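PDB 5T2X: uncharacterized protein, which is of unknown function but belongs to the DUF5630 family and folds as a mainly helical Legionella pneumophila protein without strands. Local coordinates for residues S82-P87 and S213-N218; Y86-V91 and Y167-G172. One frame throughout, in Å; residues are numbered along the deposited sequence.

Overall arrangement
Contacts 1 and 2 both start from the loop that leads from helix 66-76 to helix 91-111, share Tyr-86 and Pro-87, and have centres about 7 Å apart. Contact 1 sets residues 82-87 against helix 211-220; contact 2 sets residues 86-91 against the turn that leads into helix 169-185. Both are partly buried; the centre of contact 2 lies about 7 Å from the centre of the chain, that of contact 1 about 11 Å. Their buried areas are similar, 323 and 335 Å², but carboxylate, amide, hydroxyl and water dominate contact 1, whereas contact 2 is mostly apolar and aromatic packing with two direct hydrogen bonds. The Tyr-86 side chain joins them, its ring on contact 1's helix and its hydroxyl on His-168 of contact 2.

Contact 1 (S82-P87 and S213-N218); sequences SFEEYP and SISAIN
Ser-215 OG is held by two firm hydrogen bonds, one given and one taken. It donates to Glu-84 OE1 at 2.7 Å, meeting that oxygen almost along its C-O axis; Ser-215 OG also accepts a hydrogen bond from a water 2.8 Å away, which donates to Glu-85 O as well. Gln-211 O, one helical turn back, is a weak further acceptor that must share the hydroxyl's proton with the carboxylate. With OG anti to the carbonyl carbon (chi1 -63°), the hydroxyl faces the loop. The Glu-84 chain, extended beyond CG, crosses Asn-218 at about a right angle, and its carboxylate lies stacked on the amide, planes 23° apart, Glu-84 OE2 3.5 Å from Asn-218 CG. Asn-218 ND2 donates to Ser-82 O (3.0 Å, N-H...O 156°); each partner lies in or near the other's plane, which fixes the amide's rotation. A second water links Asn-218 OD1 to Ser-82 N. Farther along, Ala-216 CB sits over one face of the Tyr-86 ring, 3.9 Å from its centroid and offset toward the rim near CZ, a CH-pi contact. The tyrosine hydroxyl itself reaches His-168, and Asn-219 adds a side-chain bond to Glu-84 O. This is the docking of an irregular interhelical loop on one side of a helix in an all-helical fold, Ser-215 and Asn-218, about one turn apart, giving the polar grip and Ala-216 the apolar one.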
loop_
_atom_site.group_PDB
_atom_site.type_symbol
_atom_site.label_atom_id
_atom_site.label_comp_id
_atom_site.label_asym_id
_atom_site.label_seq_id
_atom_site.Cartn_x
_atom_site.Cartn_y
_atom_site.Cartn_z
ATOM N N SER A 82 10.000 12.353 -5.022
ATOM C CA SER A 82 9.276 11.960 -6.223
ATOM C C SER A 82 8.832 10.514 -6.078
ATOM O O SER A 82 9.619 9.660 -5.660
ATOM C CB SER A 82 10.144 12.129 -7.476
ATOM O OG SER A 82 10.506 13.486 -7.668
ATOM N N PHE A 83 7.573 10.247 -6.414
ATOM C CA PHE A 83 7.064 8.885 -6.369
ATOM C C PHE A 83 7.733 8.030 -7.439
ATOM O O PHE A 83 8.093 8.510 -8.516
ATOM C CB PHE A 83 5.547 8.867 -6.565
ATOM C CG PHE A 83 4.777 9.429 -5.403
ATOM C CD1 PHE A 83 4.363 10.749 -5.401
ATOM C CD2 PHE A 83 4.466 8.632 -4.314
ATOM C CE1 PHE A 83 3.652 11.267 -4.334
ATOM C CE2 PHE A 83 3.758 9.144 -3.243
ATOM C CZ PHE A 83 3.349 10.462 -3.254
ATOM N N GLU A 84 7.900 6.749 -7.127
ATOM C CA GLU A 84 8.494 5.791 -8.044
ATOM C C GLU A 84 7.531 4.633 -8.264
ATOM O O GLU A 84 6.746 4.280 -7.379
ATOM C CB GLU A 84 9.837 5.269 -7.515
ATOM C CG GLU A 84 10.855 6.365 -7.228
ATOM C CD GLU A 84 12.191 5.818 -6.760
ATOM O OE1 GLU A 84 12.414 4.595 -6.884
ATOM O OE2 GLU A 84 13.019 6.613 -6.266
ATOM N N GLU A 85 7.593 4.048 -9.455
ATOM C CA GLU A 85 6.740 2.930 -9.819
ATOM C C GLU A 85 7.469 1.614 -9.584
ATOM O O GLU A 85 8.690 1.524 -9.736
ATOM C CB GLU A 85 6.307 3.027 -11.283
ATOM C CG GLU A 85 5.752 4.384 -11.679
ATOM C CD GLU A 85 5.455 4.479 -13.162
ATOM O OE1 GLU A 85 4.998 3.473 -13.744
ATOM O OE2 GLU A 85 5.686 5.559 -13.748
ATOM N N TYR A 86 6.702 0.586 -9.207
ATOM C CA TYR A 86 7.255 -0.748 -9.026
ATOM C C TYR A 86 6.121 -1.758 -9.048
ATOM O O TYR A 86 5.058 -1.486 -8.474
ATOM C CB TYR A 86 8.044 -0.863 -7.716
ATOM C CG TYR A 86 7.265 -0.500 -6.469
ATOM C CD1 TYR A 86 6.600 -1.474 -5.733
ATOM C CD2 TYR A 86 7.209 0.812 -6.019
ATOM C CE1 TYR A 86 5.892 -1.148 -4.592
ATOM C CE2 TYR A 86 6.503 1.148 -4.879
ATOM C CZ TYR A 86 5.849 0.164 -4.169
ATOM O OH TYR A 86 5.147 0.495 -3.032
ATOM N N PRO A 87 6.300 -2.906 -9.695
ATOM C CA PRO A 87 5.246 -3.927 -9.715
ATOM C C PRO A 87 5.062 -4.538 -8.337
ATOM O O PRO A 87 5.902 -4.338 -7.447
ATOM C CB PRO A 87 5.780 -4.956 -10.725
ATOM C CG PRO A 87 7.246 -4.779 -10.697
ATOM C CD PRO A 87 7.484 -3.316 -10.466
ATOM N N SER A 213 11.998 -3.066 -4.392
ATOM C CA SER A 213 11.830 -2.790 -2.971
ATOM C C SER A 213 12.457 -1.459 -2.580
ATOM O O SER A 213 11.953 -0.781 -1.678
ATOM C CB SER A 213 12.426 -3.926 -2.142
ATOM O OG SER A 213 12.302 -3.667 -0.755
ATOM N N ILE A 214 13.551 -1.073 -3.240
ATOM C CA ILE A 214 14.146 0.239 -2.999
ATOM C C ILE A 214 13.156 1.341 -3.355
ATOM O O ILE A 214 13.059 2.360 -2.660
ATOM C CB ILE A 214 15.463 0.383 -3.784
ATOM C CG1 ILE A 214 16.517 -0.587 -3.249
ATOM C CG2 ILE A 214 15.980 1.812 -3.716
ATOM C CD1 ILE A 214 16.963 -0.281 -1.838
ATOM N N SER A 215 12.403 1.151 -4.440
ATOM C CA SER A 215 11.383 2.126 -4.808
ATOM C C SER A 215 10.242 2.134 -3.798
ATOM O O SER A 215 9.677 3.194 -3.500
ATOM C CB SER A 215 10.860 1.830 -6.213
ATOM O OG SER A 215 11.890 1.971 -7.179
ATOM N N ALA A 216 9.893 0.964 -3.258
ATOM C CA ALA A 216 8.847 0.904 -2.242
ATOM C C ALA A 216 9.273 1.632 -0.975
ATOM O O ALA A 216 8.462 2.319 -0.343
ATOM C CB ALA A 216 8.493 -0.550 -1.936
ATOM N N ILE A 217 10.545 1.496 -0.590
ATOM C CA ILE A 217 11.052 2.221 0.573
ATOM C C ILE A 217 11.013 3.721 0.317
ATOM O O ILE A 217 10.743 4.517 1.226
ATOM C CB ILE A 217 12.472 1.739 0.926
ATOM C CG1 ILE A 217 12.456 0.253 1.287
ATOM C CG2 ILE A 217 13.049 2.558 2.071
ATOM C CD1 ILE A 217 13.830 -0.333 1.529
ATOM N N ASN A 218 11.273 4.130 -0.928
ATOM C CA ASN A 218 11.191 5.544 -1.279
ATOM C C ASN A 218 9.772 6.073 -1.098
ATOM O O ASN A 218 9.560 7.111 -0.460
ATOM C CB ASN A 218 11.669 5.748 -2.718
ATOM C CG ASN A 218 11.440 7.160 -3.214
ATOM O OD1 ASN A 218 12.256 8.052 -2.983
ATOM N ND2 ASN A 218 10.325 7.371 -3.905
HETATM O O HOH W 1 12.372 11.010 -3.830
HETATM O O HOH W 2 11.270 0.204 -9.268
#

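Contact 2 (Y86-V91 and Y167-G172); sequences YPPLTV and YHWTPG
Tyr-167 CD1 is the bump that two neighbouring side chains receive: Pro-88 CG and Leu-89 CD2 each lie 3.6 Å from Tyr-167 CD1. Leu-89 spreads its two methyls across Tyr-167 and His-168, CD2 against the tyrosine ring and CD1 against His-168 CE1 (3.6 Å), so its fork straddles Tyr-167 CB, itself 4.0 Å from Leu-89 CG. Tyr-167 CB in turn lies over one face of the imidazole, toward its rim. The cis peptide before Pro-88 bends the loop here, between Tyr-86 and Thr-90, the N-cap of helix 91-111, and the loop packs against the turn around His-168 that leads into helix 169-185, a helix-to-helix connection of this all-helical fold. Tyr-86 OH meets His-168 ND1 in the imidazole plane, at the ring edge, in a 2.7 Å hydrogen bond; the same ring has its NE2 bonded to His-130 O, so both its nitrogens are gripped and its rotation is fixed. The indole of Trp-169 points NE1 at Pro-87 O (3.1 Å, N-H...O 162°), with the oxygen 11° out of the indole plane. Trp-169 CD1 rests 3.9 Å from Tyr-86 CD1, the two ring planes at 80°.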
loop_
_atom_site.group_PDB
_atom_site.type_symbol
_atom_site.label_atom_id
_atom_site.label_comp_id
_atom_site.label_asym_id
_atom_site.label_seq_id
_atom_site.Cartn_x
_atom_site.Cartn_y
_atom_site.Cartn_z
ATOM N N TYR A 86 6.702 0.586 -9.207
ATOM C CA TYR A 86 7.255 -0.748 -9.026
ATOM C C TYR A 86 6.121 -1.758 -9.048
ATOM O O TYR A 86 5.058 -1.486 -8.474
ATOM C CB TYR A 86 8.044 -0.863 -7.716
ATOM C CG TYR A 86 7.265 -0.500 -6.469
ATOM C CD1 TYR A 86 6.600 -1.474 -5.733
ATOM C CD2 TYR A 86 7.209 0.812 -6.019
ATOM C CE1 TYR A 86 5.892 -1.148 -4.592
ATOM C CE2 TYR A 86 6.503 1.148 -4.879
ATOM C CZ TYR A 86 5.849 0.164 -4.169
ATOM O OH TYR A 86 5.147 0.495 -3.032
ATOM N N PRO A 87 6.300 -2.906 -9.695
ATOM C CA PRO A 87 5.246 -3.927 -9.715
ATOM C C PRO A 87 5.062 -4.538 -8.337
ATOM O O PRO A 87 5.902 -4.338 -7.447
ATOM C CB PRO A 87 5.780 -4.956 -10.725
ATOM C CG PRO A 87 7.246 -4.779 -10.697
ATOM C CD PRO A 87 7.484 -3.316 -10.466
ATOM N N PRO A 88 3.979 -5.307 -8.114
ATOM C CA PRO A 88 2.937 -5.730 -9.061
ATOM C C PRO A 88 1.849 -4.689 -9.347
ATOM O O PRO A 88 0.987 -4.944 -10.189
ATOM C CB PRO A 88 2.331 -6.953 -8.372
ATOM C CG PRO A 88 2.492 -6.666 -6.925
ATOM C CD PRO A 88 3.796 -5.926 -6.790
ATOM N N LEU A 89 1.883 -3.545 -8.671
ATOM C CA LEU A 89 0.853 -2.533 -8.862
ATOM C C LEU A 89 1.070 -1.773 -10.165
ATOM O O LEU A 89 2.206 -1.493 -10.558
ATOM C CB LEU A 89 0.831 -1.555 -7.687
ATOM C CG LEU A 89 0.297 -2.091 -6.359
ATOM C CD1 LEU A 89 0.138 -0.961 -5.351
ATOM C CD2 LEU A 89 -1.021 -2.823 -6.562
ATOM N N THR A 90 -0.030 -1.440 -10.834
ATOM C CA THR A 90 0.031 -0.646 -12.050
ATOM C C THR A 90 0.081 0.841 -11.707
ATOM O O THR A 90 -0.127 1.251 -10.561
ATOM C CB THR A 90 -1.167 -0.944 -12.952
ATOM O OG1 THR A 90 -2.366 -0.458 -12.337
ATOM C CG2 THR A 90 -1.297 -2.443 -13.181
ATOM N N VAL A 91 0.360 1.659 -12.724
ATOM C CA VAL A 91 0.504 3.092 -12.490
ATOM C C VAL A 91 -0.837 3.726 -12.131
ATOM O O VAL A 91 -0.882 4.711 -11.384
ATOM C CB VAL A 91 1.155 3.770 -13.713
ATOM C CG1 VAL A 91 0.255 3.665 -14.937
ATOM C CG2 VAL A 91 1.494 5.225 -13.407
ATOM N N TYR A 167 2.110 -6.338 -2.049
ATOM C CA TYR A 167 2.375 -5.332 -3.064
ATOM C C TYR A 167 3.514 -4.374 -2.742
ATOM O O TYR A 167 3.947 -3.654 -3.647
ATOM C CB TYR A 167 1.112 -4.497 -3.332
ATOM C CG TYR A 167 -0.141 -5.309 -3.587
ATOM C CD1 TYR A 167 -0.386 -5.875 -4.832
ATOM C CD2 TYR A 167 -1.087 -5.495 -2.588
ATOM C CE1 TYR A 167 -1.534 -6.612 -5.070
ATOM C CE2 TYR A 167 -2.237 -6.231 -2.816
ATOM C CZ TYR A 167 -2.455 -6.786 -4.059
ATOM O OH TYR A 167 -3.598 -7.518 -4.292
ATOM N N HIS A 168 4.018 -4.335 -1.505
ATOM C CA HIS A 168 4.910 -3.246 -1.122
ATOM C C HIS A 168 6.222 -3.721 -0.505
ATOM O O HIS A 168 6.861 -2.957 0.224
ATOM C CB HIS A 168 4.182 -2.281 -0.185
ATOM C CG HIS A 168 2.978 -1.652 -0.812
ATOM N ND1 HIS A 168 3.070 -0.718 -1.821
ATOM C CD2 HIS A 168 1.655 -1.849 -0.601
ATOM C CE1 HIS A 168 1.856 -0.353 -2.193
ATOM N NE2 HIS A 168 0.980 -1.024 -1.467
ATOM N N TRP A 169 6.635 -4.956 -0.785
ATOM C CA TRP A 169 8.026 -5.410 -0.615
ATOM C C TRP A 169 8.477 -5.184 0.828
ATOM O O TRP A 169 7.781 -5.627 1.757
ATOM C CB TRP A 169 8.873 -4.719 -1.677
ATOM C CG TRP A 169 8.579 -5.166 -3.073
ATOM C CD1 TRP A 169 7.567 -4.733 -3.877
ATOM C CD2 TRP A 169 9.311 -6.133 -3.834
ATOM N NE1 TRP A 169 7.619 -5.374 -5.092
ATOM C CE2 TRP A 169 8.683 -6.238 -5.091
ATOM C CE3 TRP A 169 10.437 -6.920 -3.575
ATOM C CZ2 TRP A 169 9.142 -7.098 -6.085
ATOM C CZ3 TRP A 169 10.892 -7.775 -4.563
ATOM C CH2 TRP A 169 10.245 -7.858 -5.802
ATOM N N THR A 170 9.610 -4.510 1.063
ATOM C CA THR A 170 10.142 -4.400 2.421
ATOM C C THR A 170 9.257 -3.558 3.334
ATOM O O THR A 170 8.980 -4.003 4.461
ATOM C CB THR A 170 11.581 -3.869 2.371
ATOM O OG1 THR A 170 12.447 -4.879 1.841
ATOM C CG2 THR A 170 12.060 -3.458 3.756
ATOM N N PRO A 171 8.796 -2.360 2.947
ATOM C CA PRO A 171 7.894 -1.622 3.847
ATOM C C PRO A 171 6.617 -2.376 4.173
ATOM O O PRO A 171 6.064 -2.192 5.266
ATOM C CB PRO A 171 7.606 -0.332 3.070
ATOM C CG PRO A 171 8.788 -0.154 2.199
ATOM C CD PRO A 171 9.173 -1.539 1.780
ATOM N N GLY A 172 6.133 -3.221 3.262
ATOM C CA GLY A 172 4.967 -4.032 3.570
ATOM C C GLY A 172 5.245 -5.053 4.658
ATOM O O GLY A 172 4.472 -5.190 5.612
#